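Local atomic coordinates of methylenetetrahydrofolate--tRNA-(uracil-5-)-methyltransferase trmFO (PDB entry 3G5S), a protein that probably catalyses the folate- and FAD-dependent methylation of uridine 54 to 5-methyluridine in tRNAs, using methylenetetrahydrofolate as the one-carbon donor. Residues L29-P34 with V116-V121; T43-E48 with Y103-L108. All blocks are in the same frame, centred on the assembly; numbering follows the deposited sequence.

From the N terminus, strand 4-7 and helix 11-22 lead into strand 27-30, whose end supplies the first half of contact 1. The loop that follows holds residues 43-48, the first half of contact 2, and is closed by residues 103-108 of helix 97-109. That helix runs on into strand 114-117 and residues 116-121, which close contact 1; contact 2 therefore lies wholly within the longer loop of contact 1. The centres are about 13 Å apart and the two touch: Arg33 NH1 lies 2.8 Å from Thr43 O, a probable hydrogen bond. Together they join the adenosine end of the FAD site, the parallel-sheet edge and helix 97-109.

Contact 1. Residues L29-P34 with V116-V121. With FAD (flavin-adenine dinucleotide), chain B.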
ATOM      1  N   LEU A  29     -12.068  -5.976  20.664  1.00 11.38           N
ATOM      2  CA  LEU A  29     -11.440  -4.909  19.899  1.00 11.70           C
ATOM      3  C   LEU A  29     -10.663  -4.012  20.841  1.00 11.72           C
ATOM      4  O   LEU A  29     -11.249  -3.360  21.707  1.00 12.77           O
ATOM      5  CB  LEU A  29     -12.515  -4.104  19.167  1.00 12.12           C
ATOM      6  CG  LEU A  29     -12.057  -2.907  18.335  1.00 12.61           C
ATOM      7  CD1 LEU A  29     -11.126  -3.350  17.222  1.00 12.34           C
ATOM      8  CD2 LEU A  29     -13.264  -2.182  17.771  1.00 13.65           C
ATOM      9  N   PHE A  30      -9.343  -4.001  20.681  1.00 11.75           N
ATOM     10  CA  PHE A  30      -8.463  -3.200  21.525  1.00 11.83           C
ATOM     11  C   PHE A  30      -8.156  -1.874  20.845  1.00 11.99           C
ATOM     12  O   PHE A  30      -7.810  -1.835  19.662  1.00 12.41           O
ATOM     13  CB  PHE A  30      -7.127  -3.917  21.766  1.00 12.06           C
ATOM     14  CG  PHE A  30      -7.225  -5.183  22.572  1.00 12.97           C
ATOM     15  CD1 PHE A  30      -7.470  -6.398  21.956  1.00 13.73           C
ATOM     16  CD2 PHE A  30      -7.021  -5.162  23.942  1.00 14.29           C
ATOM     17  CE1 PHE A  30      -7.534  -7.562  22.695  1.00 14.72           C
ATOM     18  CE2 PHE A  30      -7.087  -6.321  24.680  1.00 15.19           C
ATOM     19  CZ  PHE A  30      -7.338  -7.522  24.063  1.00 15.83           C
ATOM     20  N   GLU A  31      -8.262  -0.791  21.605  1.00 12.46           N
ATOM     21  CA  GLU A  31      -7.890   0.522  21.112  1.00 12.90           C
ATOM     22  C   GLU A  31      -7.312   1.329  22.257  1.00 13.34           C
ATOM     23  O   GLU A  31      -7.951   1.495  23.296  1.00 14.41           O
ATOM     24  CB  GLU A  31      -9.098   1.240  20.506  1.00 13.63           C
ATOM     25  CG  GLU A  31      -8.804   2.661  20.055  1.00 13.63           C
ATOM     26  CD  GLU A  31      -7.587   2.748  19.159  1.00 12.80           C
ATOM     27  OE1 GLU A  31      -6.627   3.460  19.538  1.00 13.29           O
ATOM     28  OE2 GLU A  31      -7.584   2.100  18.084  1.00 12.68           O
HETATM   29  N   MSE A  32      -6.100   1.834  22.073  1.00 13.37           N
HETATM   30  CA  MSE A  32      -5.453   2.579  23.146  1.00 14.01           C
HETATM   31  C   MSE A  32      -5.940   4.026  23.269  1.00 14.42           C
HETATM   32  O   MSE A  32      -5.822   4.635  24.333  1.00 14.61           O
HETATM   33  CB  MSE A  32      -3.941   2.532  22.981  1.00 14.75           C
HETATM   34  CG  MSE A  32      -3.416   3.285  21.789  1.00 15.24           C
HETATM   35 SE   MSE A  32      -1.511   3.019  21.609  1.00 16.99          SE
HETATM   36  CE  MSE A  32      -1.195   4.281  20.155  1.00 18.41           C
ATOM     37  N   ARG A  33      -6.478   4.579  22.188  1.00 13.65           N
ATOM     38  CA  ARG A  33      -7.047   5.915  22.247  1.00 13.99           C
ATOM     39  C   ARG A  33      -8.327   5.882  23.070  1.00 14.52           C
ATOM     40  O   ARG A  33      -9.033   4.878  23.068  1.00 15.31           O
ATOM     41  CB  ARG A  33      -7.339   6.431  20.840  1.00 13.39           C
ATOM     42  CG  ARG A  33      -6.102   6.628  19.990  1.00 14.57           C
ATOM     43  CD  ARG A  33      -6.451   7.166  18.611  1.00 14.45           C
ATOM     44  NE  ARG A  33      -7.098   6.193  17.733  1.00 13.66           N
ATOM     45  CZ  ARG A  33      -8.380   6.231  17.370  1.00 13.49           C
ATOM     46  NH1 ARG A  33      -9.184   7.179  17.827  1.00 14.31           N
ATOM     47  NH2 ARG A  33      -8.863   5.311  16.541  1.00 14.30           N
ATOM     48  N   PRO A  34      -8.656   6.994  23.747  1.00 15.74           N
ATOM     49  CA  PRO A  34      -7.966   8.288  23.726  1.00 16.69           C
ATOM     50  C   PRO A  34      -6.883   8.463  24.793  1.00 16.30           C
ATOM     51  O   PRO A  34      -6.150   9.450  24.724  1.00 17.72           O
ATOM     52  CB  PRO A  34      -9.098   9.275  24.005  1.00 17.57           C
ATOM     53  CG  PRO A  34     -10.030   8.517  24.887  1.00 17.79           C
ATOM     54  CD  PRO A  34      -9.931   7.065  24.484  1.00 17.11           C
ATOM     55  N   VAL A 116     -15.246  -3.882  23.558  1.00 14.16           N
ATOM     56  CA  VAL A 116     -14.187  -2.909  23.358  1.00 14.58           C
ATOM     57  C   VAL A 116     -13.314  -2.859  24.602  1.00 14.61           C
ATOM     58  O   VAL A 116     -13.824  -2.740  25.714  1.00 15.62           O
ATOM     59  CB  VAL A 116     -14.764  -1.505  23.103  1.00 15.81           C
ATOM     60  CG1 VAL A 116     -13.649  -0.490  22.932  1.00 17.01           C
ATOM     61  CG2 VAL A 116     -15.664  -1.515  21.877  1.00 17.49           C
ATOM     62  N   VAL A 117     -12.003  -2.957  24.406  1.00 14.26           N
ATOM     63  CA  VAL A 117     -11.046  -2.842  25.493  1.00 14.20           C
ATOM     64  C   VAL A 117     -10.154  -1.637  25.220  1.00 14.36           C
ATOM     65  O   VAL A 117      -9.412  -1.614  24.228  1.00 14.23           O
ATOM     66  CB  VAL A 117     -10.190  -4.115  25.617  1.00 15.97           C
ATOM     67  CG1 VAL A 117      -9.200  -3.981  26.762  1.00 18.07           C
ATOM     68  CG2 VAL A 117     -11.074  -5.341  25.821  1.00 17.27           C
ATOM     69  N   ARG A 118     -10.247  -0.628  26.083  1.00 14.80           N
ATOM     70  CA  ARG A 118      -9.453   0.575  25.911  1.00 15.18           C
ATOM     71  C   ARG A 118      -8.125   0.380  26.619  1.00 16.58           C
ATOM     72  O   ARG A 118      -7.975   0.702  27.801  1.00 20.53           O
ATOM     73  CB  ARG A 118     -10.185   1.798  26.463  1.00 16.94           C
ATOM     74  CG  ARG A 118     -11.504   2.106  25.766  1.00 18.22           C
ATOM     75  CD  ARG A 118     -11.301   2.825  24.431  1.00 19.36           C
ATOM     76  NE  ARG A 118     -12.580   3.094  23.771  1.00 19.32           N
ATOM     77  CZ  ARG A 118     -12.736   3.865  22.697  1.00 19.83           C
ATOM     78  NH1 ARG A 118     -11.689   4.454  22.136  1.00 18.62           N
ATOM     79  NH2 ARG A 118     -13.944   4.047  22.180  1.00 21.74           N
ATOM     80  N   GLU A 119      -7.167  -0.176  25.894  1.00 15.23           N
ATOM     81  CA  GLU A 119      -5.846  -0.412  26.441  1.00 16.19           C
ATOM     82  C   GLU A 119      -4.843  -0.555  25.311  1.00 15.48           C
ATOM     83  O   GLU A 119      -5.209  -0.857  24.169  1.00 16.38           O
ATOM     84  CB  GLU A 119      -5.842  -1.667  27.312  1.00 20.80           C
ATOM     85  CG  GLU A 119      -5.694  -2.972  26.553  1.00 25.26           C
ATOM     86  CD  GLU A 119      -5.405  -4.149  27.470  1.00 27.50           C
ATOM     87  OE1 GLU A 119      -4.577  -5.009  27.097  1.00 29.59           O
ATOM     88  OE2 GLU A 119      -6.004  -4.211  28.564  1.00 27.21           O
ATOM     89  N   GLU A 120      -3.581  -0.308  25.631  1.00 15.91           N
ATOM     90  CA  GLU A 120      -2.501  -0.575  24.704  1.00 15.93           C
ATOM     91  C   GLU A 120      -2.107  -2.039  24.797  1.00 15.45           C
ATOM     92  O   GLU A 120      -1.815  -2.537  25.880  1.00 17.67           O
ATOM     93  CB  GLU A 120      -1.274   0.279  25.022  1.00 16.98           C
ATOM     94  CG  GLU A 120      -0.141   0.002  24.057  1.00 17.12           C
ATOM     95  CD  GLU A 120       1.222   0.434  24.553  1.00 17.93           C
ATOM     96  OE1 GLU A 120       1.355   0.840  25.732  1.00 21.30           O
ATOM     97  OE2 GLU A 120       2.171   0.346  23.747  1.00 16.64           O
ATOM     98  N   VAL A 121      -2.094  -2.723  23.662  1.00 13.71           N
ATOM     99  CA  VAL A 121      -1.622  -4.098  23.601  1.00 13.66           C
ATOM    100  C   VAL A 121      -0.113  -4.066  23.425  1.00 13.78           C
ATOM    101  O   VAL A 121       0.400  -3.459  22.488  1.00 14.79           O
ATOM    102  CB  VAL A 121      -2.306  -4.849  22.441  1.00 13.52           C
ATOM    103  CG1 VAL A 121      -1.682  -6.217  22.238  1.00 13.98           C
ATOM    104  CG2 VAL A 121      -3.799  -4.954  22.708  1.00 14.72           C
TER
HETATM  105  PA  FAD B 444      -4.886   3.479  11.793  1.00 10.67           P
HETATM  106  O1A FAD B 444      -3.818   4.440  12.229  1.00 11.62           O
HETATM  107  O2A FAD B 444      -6.110   4.030  11.130  1.00 11.15           O
HETATM  108  O5B FAD B 444      -5.377   2.581  13.018  1.00 10.59           O
HETATM  109  C5B FAD B 444      -4.460   1.983  13.913  1.00 11.11           C
HETATM  110  C4B FAD B 444      -5.096   2.004  15.290  1.00 11.06           C
HETATM  111  O4B FAD B 444      -4.311   1.227  16.178  1.00 11.27           O
HETATM  112  C3B FAD B 444      -5.142   3.414  15.874  1.00 11.74           C
HETATM  113  O3B FAD B 444      -6.448   3.734  16.313  1.00 12.32           O
HETATM  114  C2B FAD B 444      -4.148   3.372  17.035  1.00 12.17           C
HETATM  115  O2B FAD B 444      -4.478   4.205  18.127  1.00 13.18           O
HETATM  116  C1B FAD B 444      -4.198   1.908  17.430  1.00 11.61           C
HETATM  117  N9A FAD B 444      -3.015   1.332  18.086  1.00 12.28           N
HETATM  118  C8A FAD B 444      -1.706   1.439  17.704  1.00 12.36           C
HETATM  119  N7A FAD B 444      -0.954   0.670  18.519  1.00 12.35           N
HETATM  120  C5A FAD B 444      -1.784   0.066  19.411  1.00 12.13           C
HETATM  121  C6A FAD B 444      -1.575  -0.816  20.462  1.00 12.86           C
HETATM  122  N6A FAD B 444      -0.391  -1.403  20.680  1.00 13.38           N
HETATM  123  N1A FAD B 444      -2.659  -1.250  21.176  1.00 13.18           N
HETATM  124  C2A FAD B 444      -3.931  -0.812  20.890  1.00 13.01           C
HETATM  125  N3A FAD B 444      -4.152   0.061  19.850  1.00 12.54           N
HETATM  126  C4A FAD B 444      -3.081   0.480  19.145  1.00 11.85           C
HETATM  127  N1  FAD B 444      -4.064   7.683   3.948  1.00 15.04           N
HETATM  128  C2  FAD B 444      -4.803   8.143   2.888  1.00 16.21           C
HETATM  129  O2  FAD B 444      -5.394   7.357   2.151  1.00 16.23           O
HETATM  130  N3  FAD B 444      -4.882   9.503   2.654  1.00 18.11           N
HETATM  131  C4  FAD B 444      -4.243  10.430   3.460  1.00 18.79           C
HETATM  132  O4  FAD B 444      -4.339  11.641   3.226  1.00 21.94           O
HETATM  133  C4X FAD B 444      -3.497   9.949   4.536  1.00 17.33           C
HETATM  134  N5  FAD B 444      -2.831  10.818   5.370  1.00 19.08           N
HETATM  135  C5X FAD B 444      -2.105  10.326   6.435  1.00 17.96           C
HETATM  136  C6  FAD B 444      -1.445  11.216   7.277  1.00 18.31           C
HETATM  137  C7  FAD B 444      -0.699  10.748   8.349  1.00 18.98           C
HETATM  138  C7M FAD B 444       0.012  11.714   9.255  1.00 20.72           C
HETATM  139  C8  FAD B 444      -0.622   9.378   8.583  1.00 19.27           C
HETATM  140  C8M FAD B 444       0.179   8.859   9.742  1.00 21.41           C
HETATM  141  C9  FAD B 444      -1.284   8.485   7.744  1.00 17.50           C
HETATM  142  C9A FAD B 444      -2.028   8.951   6.663  1.00 16.22           C
HETATM  143  N10 FAD B 444      -2.673   8.061   5.814  1.00 14.49           N
HETATM  144  C10 FAD B 444      -3.413   8.577   4.766  1.00 15.38           C
HETATM  145  C1' FAD B 444      -2.105   6.672   5.631  1.00 13.26           C
HETATM  146  C2' FAD B 444      -3.077   5.539   6.004  1.00 12.03           C
HETATM  147  O2' FAD B 444      -3.956   5.209   4.941  1.00 11.65           O
HETATM  148  C3' FAD B 444      -3.853   5.839   7.286  1.00 11.23           C
HETATM  149  O3' FAD B 444      -2.901   5.907   8.329  1.00 12.20           O
HETATM  150  C4' FAD B 444      -4.901   4.780   7.623  1.00 11.28           C
HETATM  151  O4' FAD B 444      -5.690   5.278   8.684  1.00 11.90           O
HETATM  152  C5' FAD B 444      -4.274   3.437   7.976  1.00 10.60           C
HETATM  153  O5' FAD B 444      -5.252   2.589   8.536  1.00 10.09           O
HETATM  154  P   FAD B 444      -4.822   1.530   9.656  1.00  9.68           P
HETATM  155  O1P FAD B 444      -3.720   0.650   9.159  1.00  9.56           O
HETATM  156  O2P FAD B 444      -6.076   0.868  10.124  1.00 10.20           O
HETATM  157  O3P FAD B 444      -4.169   2.425  10.819  1.00  9.96           O
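The adenosine half of the FAD pocket, in a Rossmann-type dinucleotide-binding fold, is built where parallel strands 27-30 and 114-117 end, with Leu29 paired to Val116 and Phe30 to Val117. Val117 N donates to Leu29 O (2.8 Å) at a nearly straight 173°, and Val117 O receives Glu31 N in turn. Beyond the strands, Glu31 is the acidic residue that Rossmann folds commonly place against the adenosine ribose. Chi1 (176°) sets its CG anti to the backbone N, and the bend at chi2 puts CD away from residues 116-121, near the ribose hydroxyls. Each carboxylate oxygen accepts from one of them: OE1 from FAD O2B and OE2 from FAD O3B, both 2.7 Å. OE1 also receives Arg33 N on its anti lone pair, and OE2 receives Ala9 N. An alanine in place of Glu31 would probably leave both ribose hydroxyls, Arg33 N and Ala9 N without these acceptors, and the Arg33 guanidinium without the nearby negative charge. Arg33 adds NE and NH2 to FAD O3B, each 2.9 Å, while its NH1 bonds the carbonyls of Arg45 and Thr43. Val121 reads the adenine through its backbone: its N donates to FAD N1A and its O accepts from N6A, while SE of Met32, a selenomethionine, lies 3.7 Å from FAD C5A.

On the protein side, Val121 CG2 lies over one face of the Phe30 ring, 3.8 Å from the centroid, a CH-pi contact, and Glu119 CG sits at the ring edge. Arg118 NH1 reaches Arg33 O (2.8 Å) from 43° above the carbonyl plane, and also bonds Asp44 O. Strand 114-117 is an outermost strand of the parallel sheet; strand 4-7 flanks 27-30 on the other side, where Val6 meets Leu29 and Asn5 meets Phe30, and its Val7 touches Val121, past strand 114-117.

Contact 2. Residues T43-E48 with Y103-L108; sequences TDRFAE and YITERL
Phe46 and Thr105 join a loop of the Rossmann-type FAD domain to helix 97-109; the loop makes a type II beta turn from Arg45 to Glu48. One hydrogen bond links the segments: Phe46 N donates to Thr105 OG1 at 2.9 Å, with a bent N-H...O angle of 137°. Thr105 OG1 is anti to its own carbonyl carbon (chi1 -60°), beside the backbone N, and is also hydrogen-bonded to Ser101 O one helical turn earlier. Arg45 crosses Thr105 at about a right angle, its CD 3.6 Å from Thr105 OG1, and its guanidinium goes on to Glu98 OE2 through NH1, in a salt bridge, and to Ser101 OG through NH2.

Apolar contacts lie beside the Phe46-Thr105 bond. Thr105 CG2 lies over one face of the Phe46 ring, 4.2 Å above its plane and displaced toward the rim, and Leu108 CD1 meets Phe46 CD2 at 3.8 Å. Ala47 CB rests 3.6 Å from Ile104 CD1. Ser14 of helix 11-22 touches both Phe46 and Leu108, so that helix packs beside the junction of loop and helix 97-109.

Within the loop, side-chain bonds tie Thr43 to Arg45 and Glu48. Thr43 OG1 accepts from Arg45 N (3.0 Å), an ST turn. Glu48 OE1 is gripped by two donors of Thr43, arriving from the same face of its carboxylate: the backbone N, and OG1 at 2.7 Å, 60° out of the carboxylate plane.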
ATOM      1  N   THR A  43      -8.938  11.930  18.505  1.00 19.16           N
ATOM      2  CA  THR A  43     -10.241  11.531  19.038  1.00 17.90           C
ATOM      3  C   THR A  43     -10.251  10.127  19.636  1.00 17.45           C
ATOM      4  O   THR A  43      -9.252   9.404  19.587  1.00 17.82           O
ATOM      5  CB  THR A  43     -11.348  11.594  17.961  1.00 18.65           C
ATOM      6  OG1 THR A  43     -11.310  10.408  17.156  1.00 18.95           O
ATOM      7  CG2 THR A  43     -11.175  12.820  17.076  1.00 20.03           C
ATOM      8  N   ASP A  44     -11.400   9.748  20.191  1.00 17.36           N
ATOM      9  CA  ASP A  44     -11.615   8.406  20.720  1.00 17.96           C
ATOM     10  C   ASP A  44     -12.357   7.507  19.727  1.00 16.52           C
ATOM     11  O   ASP A  44     -12.707   6.376  20.056  1.00 17.92           O
ATOM     12  CB  ASP A  44     -12.384   8.470  22.046  1.00 19.04           C
ATOM     13  CG  ASP A  44     -13.783   9.045  21.893  1.00 21.22           C
ATOM     14  OD1 ASP A  44     -14.202   9.330  20.755  1.00 22.10           O
ATOM     15  OD2 ASP A  44     -14.471   9.215  22.920  1.00 24.52           O
ATOM     16  N   ARG A  45     -12.579   8.013  18.516  1.00 15.47           N
ATOM     17  CA  ARG A  45     -13.437   7.346  17.544  1.00 15.11           C
ATOM     18  C   ARG A  45     -12.734   6.225  16.801  1.00 14.27           C
ATOM     19  O   ARG A  45     -11.544   6.315  16.496  1.00 14.67           O
ATOM     20  CB  ARG A  45     -13.943   8.354  16.515  1.00 16.22           C
ATOM     21  CG  ARG A  45     -14.843   9.431  17.081  1.00 17.25           C
ATOM     22  CD  ARG A  45     -16.276   8.950  17.181  1.00 19.74           C
ATOM     23  NE  ARG A  45     -17.186  10.034  17.541  1.00 20.95           N
ATOM     24  CZ  ARG A  45     -17.690  10.912  16.677  1.00 21.41           C
ATOM     25  NH1 ARG A  45     -18.512  11.862  17.102  1.00 22.99           N
ATOM     26  NH2 ARG A  45     -17.372  10.841  15.390  1.00 22.40           N
ATOM     27  N   PHE A  46     -13.480   5.174  16.485  1.00 13.71           N
ATOM     28  CA  PHE A  46     -12.971   4.140  15.602  1.00 13.26           C
ATOM     29  C   PHE A  46     -12.902   4.685  14.180  1.00 12.81           C
ATOM     30  O   PHE A  46     -13.772   5.441  13.751  1.00 14.09           O
ATOM     31  CB  PHE A  46     -13.860   2.899  15.629  1.00 13.33           C
ATOM     32  CG  PHE A  46     -14.088   2.331  17.007  1.00 14.09           C
ATOM     33  CD1 PHE A  46     -13.188   2.565  18.043  1.00 14.78           C
ATOM     34  CD2 PHE A  46     -15.192   1.534  17.260  1.00 14.95           C
ATOM     35  CE1 PHE A  46     -13.404   2.028  19.308  1.00 15.83           C
ATOM     36  CE2 PHE A  46     -15.412   1.000  18.520  1.00 17.23           C
ATOM     37  CZ  PHE A  46     -14.519   1.250  19.538  1.00 17.10           C
ATOM     38  N   ALA A  47     -11.857   4.291  13.462  1.00 12.37           N
ATOM     39  CA  ALA A  47     -11.671   4.671  12.069  1.00 12.81           C
ATOM     40  C   ALA A  47     -11.596   6.188  11.884  1.00 12.85           C
ATOM     41  O   ALA A  47     -12.057   6.739  10.889  1.00 13.98           O
ATOM     42  CB  ALA A  47     -12.757   4.055  11.186  1.00 12.86           C
ATOM     43  N   GLU A  48     -10.988   6.862  12.852  1.00 13.30           N
ATOM     44  CA  GLU A  48     -10.674   8.270  12.700  1.00 13.66           C
ATOM     45  C   GLU A  48      -9.821   8.485  11.455  1.00 13.12           C
ATOM     46  O   GLU A  48      -8.843   7.768  11.230  1.00 13.59           O
ATOM     47  CB  GLU A  48      -9.929   8.788  13.935  1.00 14.72           C
ATOM     48  CG  GLU A  48      -9.429  10.219  13.787  1.00 16.18           C
ATOM     49  CD  GLU A  48      -8.729  10.761  15.035  1.00 17.48           C
ATOM     50  OE1 GLU A  48      -8.858  10.174  16.131  1.00 17.23           O
ATOM     51  OE2 GLU A  48      -8.041  11.793  14.911  1.00 18.71           O
ATOM     52  N   TYR A 103     -20.415   7.145  12.592  1.00 15.36           N
ATOM     53  CA  TYR A 103     -21.245   6.032  12.140  1.00 15.24           C
ATOM     54  C   TYR A 103     -20.562   4.694  12.409  1.00 14.43           C
ATOM     55  O   TYR A 103     -21.182   3.759  12.916  1.00 15.69           O
ATOM     56  CB  TYR A 103     -21.567   6.185  10.648  1.00 16.79           C
ATOM     57  CG  TYR A 103     -22.386   5.060  10.048  1.00 18.11           C
ATOM     58  CD1 TYR A 103     -23.772   5.084  10.091  1.00 21.26           C
ATOM     59  CD2 TYR A 103     -21.771   3.985   9.423  1.00 18.33           C
ATOM     60  CE1 TYR A 103     -24.520   4.059   9.534  1.00 22.24           C
ATOM     61  CE2 TYR A 103     -22.511   2.959   8.861  1.00 21.05           C
ATOM     62  CZ  TYR A 103     -23.882   2.999   8.924  1.00 23.53           C
ATOM     63  OH  TYR A 103     -24.623   1.979   8.366  1.00 26.93           O
ATOM     64  N   ILE A 104     -19.284   4.603  12.062  1.00 13.87           N
ATOM     65  CA  ILE A 104     -18.529   3.376  12.271  1.00 13.13           C
ATOM     66  C   ILE A 104     -18.474   3.014  13.757  1.00 13.07           C
ATOM     67  O   ILE A 104     -18.681   1.860  14.141  1.00 13.45           O
ATOM     68  CB  ILE A 104     -17.115   3.513  11.677  1.00 12.57           C
ATOM     69  CG1 ILE A 104     -17.211   3.604  10.147  1.00 12.78           C
ATOM     70  CG2 ILE A 104     -16.235   2.352  12.096  1.00 12.57           C
ATOM     71  CD1 ILE A 104     -15.931   4.005   9.470  1.00 12.82           C
ATOM     72  N   THR A 105     -18.206   4.011  14.587  1.00 13.88           N
ATOM     73  CA  THR A 105     -18.097   3.799  16.022  1.00 14.61           C
ATOM     74  C   THR A 105     -19.429   3.332  16.607  1.00 15.39           C
ATOM     75  O   THR A 105     -19.471   2.420  17.427  1.00 16.18           O
ATOM     76  CB  THR A 105     -17.622   5.073  16.731  1.00 15.66           C
ATOM     77  OG1 THR A 105     -16.331   5.444  16.229  1.00 15.35           O
ATOM     78  CG2 THR A 105     -17.532   4.842  18.230  1.00 17.08           C
ATOM     79  N   GLU A 106     -20.520   3.958  16.176  1.00 16.03           N
ATOM     80  CA  GLU A 106     -21.849   3.571  16.642  1.00 18.05           C
ATOM     81  C   GLU A 106     -22.226   2.147  16.228  1.00 17.06           C
ATOM     82  O   GLU A 106     -22.724   1.371  17.046  1.00 17.84           O
ATOM     83  CB  GLU A 106     -22.908   4.561  16.150  1.00 21.16           C
ATOM     84  CG  GLU A 106     -22.757   5.968  16.707  1.00 25.81           C
ATOM     85  CD  GLU A 106     -23.890   6.887  16.283  1.00 30.23           C
ATOM     86  OE1 GLU A 106     -25.059   6.443  16.306  1.00 32.05           O
ATOM     87  OE2 GLU A 106     -23.614   8.054  15.930  1.00 32.38           O
ATOM     88  N   ARG A 107     -21.990   1.798  14.964  1.00 15.84           N
ATOM     89  CA  ARG A 107     -22.379   0.475  14.477  1.00 15.96           C
ATOM     90  C   ARG A 107     -21.601  -0.621  15.198  1.00 15.91           C
ATOM     91  O   ARG A 107     -22.164  -1.641  15.578  1.00 16.75           O
ATOM     92  CB  ARG A 107     -22.192   0.345  12.958  1.00 17.04           C
ATOM     93  CG  ARG A 107     -23.142   1.180  12.094  1.00 19.16           C
ATOM     94  CD  ARG A 107     -24.611   0.934  12.395  1.00 21.94           C
ATOM     95  NE  ARG A 107     -25.018  -0.468  12.304  1.00 23.68           N
ATOM     96  CZ  ARG A 107     -25.269  -1.115  11.168  1.00 24.16           C
ATOM     97  NH1 ARG A 107     -25.128  -0.501  10.002  1.00 25.29           N
ATOM     98  NH2 ARG A 107     -25.656  -2.384  11.194  1.00 23.88           N
ATOM     99  N   LEU A 108     -20.302  -0.411  15.381  1.00 14.97           N
ATOM    100  CA  LEU A 108     -19.474  -1.385  16.081  1.00 14.87           C
ATOM    101  C   LEU A 108     -19.838  -1.480  17.560  1.00 15.70           C
ATOM    102  O   LEU A 108     -20.109  -2.565  18.078  1.00 16.33           O
ATOM    103  CB  LEU A 108     -17.994  -1.039  15.920  1.00 13.38           C
ATOM    104  CG  LEU A 108     -17.391  -1.474  14.586  1.00 13.19           C
ATOM    105  CD1 LEU A 108     -16.065  -0.784  14.328  1.00 14.74           C
ATOM    106  CD2 LEU A 108     -17.235  -2.982  14.543  1.00 14.22           C
TER